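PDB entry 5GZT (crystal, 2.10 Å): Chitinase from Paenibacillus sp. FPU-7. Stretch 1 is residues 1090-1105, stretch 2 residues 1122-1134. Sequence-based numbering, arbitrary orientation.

Stretch 1 (1090-1105) YDDEESLKYKAEYAKN
Stretch 2, residues 1122-1134: GKLLGAIFNELKA

Two helices, 1093-1105 and 1123-1133, run in the same general direction, their axes crossing at -33° and approaching to 8.1 Å. The register is fixed by CA pairs: Glu-1093 to Ala-1127 at 5.3 Å, Lys-1097 to Ile-1128 at 5.6 Å. The surface buried between the two stretches, both sides summed, is 690 Å².

Asp-1092 (phi/psi -130/-168) caps the first helix: chi1 p (75°) brings OD1 to 2.9 Å from Ser-1095 N, and to 2.9 Å from Glu-1094 N in a weak bond. Ser-1095, also p, returns OG to Asp-1092 N (2.9 Å) and donates OG to Asp-1091 OD1 (2.7 Å); extended Lys-1099 reaches Asp-1091 OD2 with NZ at 2.7 Å, a salt bridge.

Two alanines with CA-CB bonds toward the partner helix lie in the close contact. Ala-1127 CB lies 3.5 Å from Glu-1093 O, and Ala-1100 CB 3.6 Å from Glu-1131 CG. Around them Leu-1096, Leu-1124, Ile-1128 and Leu-1132 are all m,t. The CA-CB bonds of the last three point sideways, yet their ends come nearer the partner helix: Leu-1124 CD2 lies 3.7 Å from Glu-1093 N, and Leu-1132 CD2 3.8 Å from Ala-1100 CB. Apolar packing adds Leu-1124 CB against Leu-1096 CD1 and Ile-1128 CG1 against Leu-1096 CB, each at 3.8 Å.

Glu-1131 (t, p, chi3 24°) is a knob among Lys-1097, Ala-1100, Glu-1101 and Lys-1104. Its CG packs 3.4 Å from Lys-1097 O, while OE2 forms a salt bridge with Lys-1104 NZ (2.8 Å). Lys-1104 (m, t, p, t) bends at chi3, and NZ also donates to Glu-1131 O (2.7 Å). Glu-1101 OE1 stands 4.3 Å from Glu-1131 OE2; a water bridges the two, donating to each oxygen at 2.6 Å.

At the N-terminal end Glu-1093 (m, t, chi3 -79°) connects through a second water, which donates to its OE2 (3.1 Å) and to Lys-1123 O (2.6 Å).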

# COMPACT_ATOMS: atom_id res chain seq x y z
N TYR B 1090 -16.50 -21.39 -25.15
CA TYR B 1090 -16.86 -21.35 -26.56
C TYR B 1090 -17.35 -19.97 -26.95
O TYR B 1090 -17.50 -19.11 -26.03
CB TYR B 1090 -17.91 -22.45 -26.86
CG TYR B 1090 -19.26 -22.27 -26.22
CD1 TYR B 1090 -19.43 -22.41 -24.83
CD2 TYR B 1090 -20.36 -21.97 -26.97
CE1 TYR B 1090 -20.67 -22.21 -24.23
CE2 TYR B 1090 -21.63 -21.81 -26.39
CZ TYR B 1090 -21.79 -21.92 -25.02
OH TYR B 1090 -23.05 -21.71 -24.48
N ASP B 1091 -17.59 -19.72 -28.27
CA ASP B 1091 -18.34 -18.55 -28.73
C ASP B 1091 -19.73 -18.96 -29.04
O ASP B 1091 -19.90 -19.97 -29.66
CB ASP B 1091 -17.77 -17.90 -30.06
CG ASP B 1091 -16.70 -16.83 -29.82
OD1 ASP B 1091 -16.85 -16.06 -28.83
OD2 ASP B 1091 -15.65 -16.87 -30.54
N ASP B 1092 -20.71 -18.09 -28.76
CA ASP B 1092 -22.11 -18.31 -29.20
C ASP B 1092 -22.69 -17.11 -29.88
O ASP B 1092 -21.92 -16.18 -30.22
CB ASP B 1092 -23.01 -18.80 -28.02
CG ASP B 1092 -23.38 -17.68 -27.02
OD1 ASP B 1092 -22.88 -16.53 -27.16
OD2 ASP B 1092 -24.14 -18.02 -26.08
N GLU B 1093 -24.00 -17.09 -30.10
CA GLU B 1093 -24.56 -15.96 -30.79
C GLU B 1093 -24.38 -14.63 -30.08
O GLU B 1093 -24.26 -13.59 -30.74
CB GLU B 1093 -26.04 -16.13 -31.11
CG GLU B 1093 -26.37 -17.23 -32.08
CD GLU B 1093 -27.75 -17.78 -31.78
OE1 GLU B 1093 -27.83 -18.55 -30.84
OE2 GLU B 1093 -28.72 -17.38 -32.41
N GLU B 1094 -24.36 -14.65 -28.76
CA GLU B 1094 -24.24 -13.44 -27.99
C GLU B 1094 -22.79 -12.95 -28.02
O GLU B 1094 -22.50 -11.75 -28.19
CB GLU B 1094 -24.66 -13.68 -26.50
CG GLU B 1094 -25.34 -12.44 -25.91
CD GLU B 1094 -25.60 -12.46 -24.41
OE1 GLU B 1094 -25.54 -13.54 -23.79
OE2 GLU B 1094 -25.77 -11.35 -23.83
N SER B 1095 -21.85 -13.84 -27.77
CA SER B 1095 -20.47 -13.40 -27.77
C SER B 1095 -20.03 -12.93 -29.17
O SER B 1095 -19.28 -11.97 -29.27
CB SER B 1095 -19.52 -14.43 -27.22
OG SER B 1095 -19.43 -15.56 -28.07
N LEU B 1096 -20.58 -13.51 -30.23
CA LEU B 1096 -20.18 -13.09 -31.58
C LEU B 1096 -20.77 -11.75 -31.91
O LEU B 1096 -20.14 -10.93 -32.58
CB LEU B 1096 -20.55 -14.13 -32.64
CG LEU B 1096 -19.74 -15.39 -32.46
CD1 LEU B 1096 -20.33 -16.52 -33.30
CD2 LEU B 1096 -18.30 -15.22 -32.88
N LYS B 1097 -21.97 -11.48 -31.40
CA LYS B 1097 -22.54 -10.14 -31.51
C LYS B 1097 -21.61 -9.16 -30.88
O LYS B 1097 -21.34 -8.08 -31.49
CB LYS B 1097 -23.90 -10.03 -30.87
CG LYS B 1097 -24.45 -8.62 -30.80
CD LYS B 1097 -25.93 -8.64 -30.47
CE LYS B 1097 -26.24 -7.99 -29.16
NZ LYS B 1097 -25.78 -8.87 -28.05
N TYR B 1098 -21.14 -9.44 -29.68
CA TYR B 1098 -20.27 -8.49 -29.03
C TYR B 1098 -18.88 -8.31 -29.78
O TYR B 1098 -18.29 -7.26 -29.69
CB TYR B 1098 -20.04 -8.87 -27.60
CG TYR B 1098 -21.18 -8.44 -26.65
CD1 TYR B 1098 -21.20 -7.20 -26.12
CD2 TYR B 1098 -22.16 -9.33 -26.24
CE1 TYR B 1098 -22.22 -6.80 -25.26
CE2 TYR B 1098 -23.22 -8.96 -25.41
CZ TYR B 1098 -23.22 -7.69 -24.89
OH TYR B 1098 -24.17 -7.28 -24.04
N LYS B 1099 -18.35 -9.39 -30.39
CA LYS B 1099 -17.09 -9.31 -31.24
C LYS B 1099 -17.33 -8.38 -32.39
O LYS B 1099 -16.49 -7.54 -32.68
CB LYS B 1099 -16.69 -10.69 -31.72
CG LYS B 1099 -16.07 -11.46 -30.55
CD LYS B 1099 -15.53 -12.83 -30.93
CE LYS B 1099 -14.79 -13.38 -29.71
NZ LYS B 1099 -14.15 -14.69 -29.96
N ALA B 1100 -18.49 -8.49 -32.98
CA ALA B 1100 -18.89 -7.69 -34.09
C ALA B 1100 -19.10 -6.20 -33.72
O ALA B 1100 -18.69 -5.26 -34.44
CB ALA B 1100 -20.14 -8.26 -34.71
N GLU B 1101 -19.69 -6.01 -32.54
CA GLU B 1101 -19.84 -4.71 -31.97
C GLU B 1101 -18.50 -4.08 -31.65
O GLU B 1101 -18.34 -2.92 -31.92
CB GLU B 1101 -20.69 -4.79 -30.68
CG GLU B 1101 -20.92 -3.43 -30.04
CD GLU B 1101 -21.94 -3.50 -28.91
OE1 GLU B 1101 -22.96 -2.83 -28.98
OE2 GLU B 1101 -21.70 -4.26 -28.02
N TYR B 1102 -17.59 -4.87 -31.07
CA TYR B 1102 -16.22 -4.46 -30.84
C TYR B 1102 -15.58 -4.00 -32.14
O TYR B 1102 -15.05 -2.92 -32.21
CB TYR B 1102 -15.43 -5.61 -30.17
CG TYR B 1102 -14.06 -5.19 -29.66
CD1 TYR B 1102 -13.91 -4.58 -28.39
CD2 TYR B 1102 -12.93 -5.31 -30.45
CE1 TYR B 1102 -12.65 -4.17 -27.98
CE2 TYR B 1102 -11.68 -4.93 -30.02
CZ TYR B 1102 -11.54 -4.35 -28.79
OH TYR B 1102 -10.31 -3.86 -28.39
N ALA B 1103 -15.67 -4.80 -33.21
CA ALA B 1103 -15.15 -4.40 -34.54
C ALA B 1103 -15.65 -3.04 -35.01
O ALA B 1103 -14.87 -2.18 -35.43
CB ALA B 1103 -15.49 -5.47 -35.55
N LYS B 1104 -16.94 -2.83 -34.93
CA LYS B 1104 -17.55 -1.55 -35.34
C LYS B 1104 -17.09 -0.39 -34.48
O LYS B 1104 -16.71 0.64 -35.02
CB LYS B 1104 -19.06 -1.63 -35.24
CG LYS B 1104 -19.70 -2.44 -36.35
CD LYS B 1104 -21.00 -3.05 -35.94
CE LYS B 1104 -22.05 -2.01 -35.73
NZ LYS B 1104 -23.33 -2.63 -35.29
N ASN B 1105 -17.07 -0.58 -33.16
CA ASN B 1105 -16.75 0.51 -32.23
C ASN B 1105 -15.30 0.82 -32.19
O ASN B 1105 -14.94 1.93 -31.79
CB ASN B 1105 -17.19 0.15 -30.80
CG ASN B 1105 -18.72 0.11 -30.65
OD1 ASN B 1105 -19.42 0.77 -31.37
ND2 ASN B 1105 -19.21 -0.63 -29.70
N GLY B 1122 -26.38 -22.02 -39.32
CA GLY B 1122 -26.34 -20.65 -39.84
C GLY B 1122 -26.53 -19.58 -38.76
O GLY B 1122 -26.42 -18.39 -39.08
N LYS B 1123 -26.72 -19.98 -37.51
CA LYS B 1123 -26.99 -19.01 -36.47
C LYS B 1123 -25.75 -18.23 -36.01
O LYS B 1123 -25.91 -17.06 -35.71
CB LYS B 1123 -27.61 -19.68 -35.22
CG LYS B 1123 -29.01 -20.25 -35.46
CD LYS B 1123 -29.62 -20.82 -34.17
CE LYS B 1123 -31.04 -21.30 -34.45
NZ LYS B 1123 -31.83 -21.25 -33.18
N LEU B 1124 -24.60 -18.89 -35.89
CA LEU B 1124 -23.35 -18.19 -35.52
C LEU B 1124 -23.04 -17.08 -36.53
O LEU B 1124 -22.88 -15.85 -36.16
CB LEU B 1124 -22.20 -19.17 -35.24
CG LEU B 1124 -22.45 -20.11 -34.05
CD1 LEU B 1124 -21.19 -20.85 -33.59
CD2 LEU B 1124 -23.04 -19.40 -32.82
N LEU B 1125 -23.12 -17.42 -37.80
CA LEU B 1125 -22.89 -16.46 -38.89
C LEU B 1125 -23.96 -15.40 -38.88
O LEU B 1125 -23.66 -14.20 -38.99
CB LEU B 1125 -22.82 -17.16 -40.23
CG LEU B 1125 -22.87 -16.32 -41.48
CD1 LEU B 1125 -21.71 -15.35 -41.53
CD2 LEU B 1125 -22.86 -17.21 -42.71
N GLY B 1126 -25.21 -15.80 -38.65
CA GLY B 1126 -26.31 -14.83 -38.66
C GLY B 1126 -26.15 -13.78 -37.55
O GLY B 1126 -26.45 -12.65 -37.74
N ALA B 1127 -25.60 -14.18 -36.43
CA ALA B 1127 -25.33 -13.29 -35.34
C ALA B 1127 -24.29 -12.20 -35.69
O ALA B 1127 -24.48 -11.01 -35.39
CB ALA B 1127 -24.88 -14.06 -34.12
N ILE B 1128 -23.25 -12.62 -36.38
CA ILE B 1128 -22.22 -11.69 -36.84
C ILE B 1128 -22.83 -10.75 -37.82
O ILE B 1128 -22.74 -9.54 -37.69
CB ILE B 1128 -21.01 -12.43 -37.46
CG1 ILE B 1128 -20.35 -13.32 -36.38
CG2 ILE B 1128 -19.97 -11.38 -37.96
CD1 ILE B 1128 -19.37 -14.30 -36.95
N PHE B 1129 -23.45 -11.31 -38.84
CA PHE B 1129 -23.93 -10.57 -39.94
C PHE B 1129 -24.98 -9.56 -39.47
O PHE B 1129 -25.00 -8.41 -39.93
CB PHE B 1129 -24.57 -11.54 -40.95
CG PHE B 1129 -25.20 -10.86 -42.15
CD1 PHE B 1129 -24.42 -10.50 -43.26
CD2 PHE B 1129 -26.59 -10.66 -42.22
CE1 PHE B 1129 -24.97 -9.86 -44.36
CE2 PHE B 1129 -27.19 -10.02 -43.33
CZ PHE B 1129 -26.38 -9.64 -44.43
N ASN B 1130 -25.90 -9.99 -38.57
CA ASN B 1130 -26.95 -9.04 -38.17
C ASN B 1130 -26.35 -7.88 -37.41
O ASN B 1130 -26.77 -6.77 -37.59
CB ASN B 1130 -28.05 -9.73 -37.32
CG ASN B 1130 -28.86 -10.73 -38.12
OD1 ASN B 1130 -28.89 -10.73 -39.36
ND2 ASN B 1130 -29.51 -11.64 -37.39
N GLU B 1131 -25.37 -8.12 -36.57
CA GLU B 1131 -24.75 -7.01 -35.80
C GLU B 1131 -23.96 -6.12 -36.74
O GLU B 1131 -24.05 -4.87 -36.65
CB GLU B 1131 -23.87 -7.54 -34.68
CG GLU B 1131 -23.13 -6.44 -33.93
CD GLU B 1131 -24.13 -5.44 -33.25
OE1 GLU B 1131 -25.29 -5.89 -33.00
OE2 GLU B 1131 -23.75 -4.25 -32.99
N LEU B 1132 -23.23 -6.70 -37.71
CA LEU B 1132 -22.46 -5.81 -38.64
C LEU B 1132 -23.34 -4.97 -39.52
O LEU B 1132 -22.90 -3.91 -40.02
CB LEU B 1132 -21.51 -6.60 -39.56
CG LEU B 1132 -20.38 -7.26 -38.77
CD1 LEU B 1132 -19.50 -7.97 -39.79
CD2 LEU B 1132 -19.57 -6.30 -37.89
N LYS B 1133 -24.52 -5.46 -39.85
CA LYS B 1133 -25.44 -4.62 -40.62
C LYS B 1133 -26.11 -3.54 -39.81
O LYS B 1133 -26.33 -2.46 -40.34
CB LYS B 1133 -26.55 -5.43 -41.23
CG LYS B 1133 -26.10 -6.26 -42.44
CD LYS B 1133 -25.30 -5.47 -43.50
CE LYS B 1133 -24.92 -6.33 -44.68
NZ LYS B 1133 -24.03 -5.54 -45.56
N ALA B 1134 -26.47 -3.85 -38.56
CA ALA B 1134 -27.24 -2.96 -37.67
C ALA B 1134 -26.71 -1.49 -37.56
O ALA B 1134 -27.46 -0.53 -37.26
CB ALA B 1134 -27.33 -3.61 -36.30
O HOH W 1 -28.13 -15.86 -35.10
O HOH W 2 -30.02 -20.24 -30.51
O HOH W 3 -24.20 -2.39 -31.17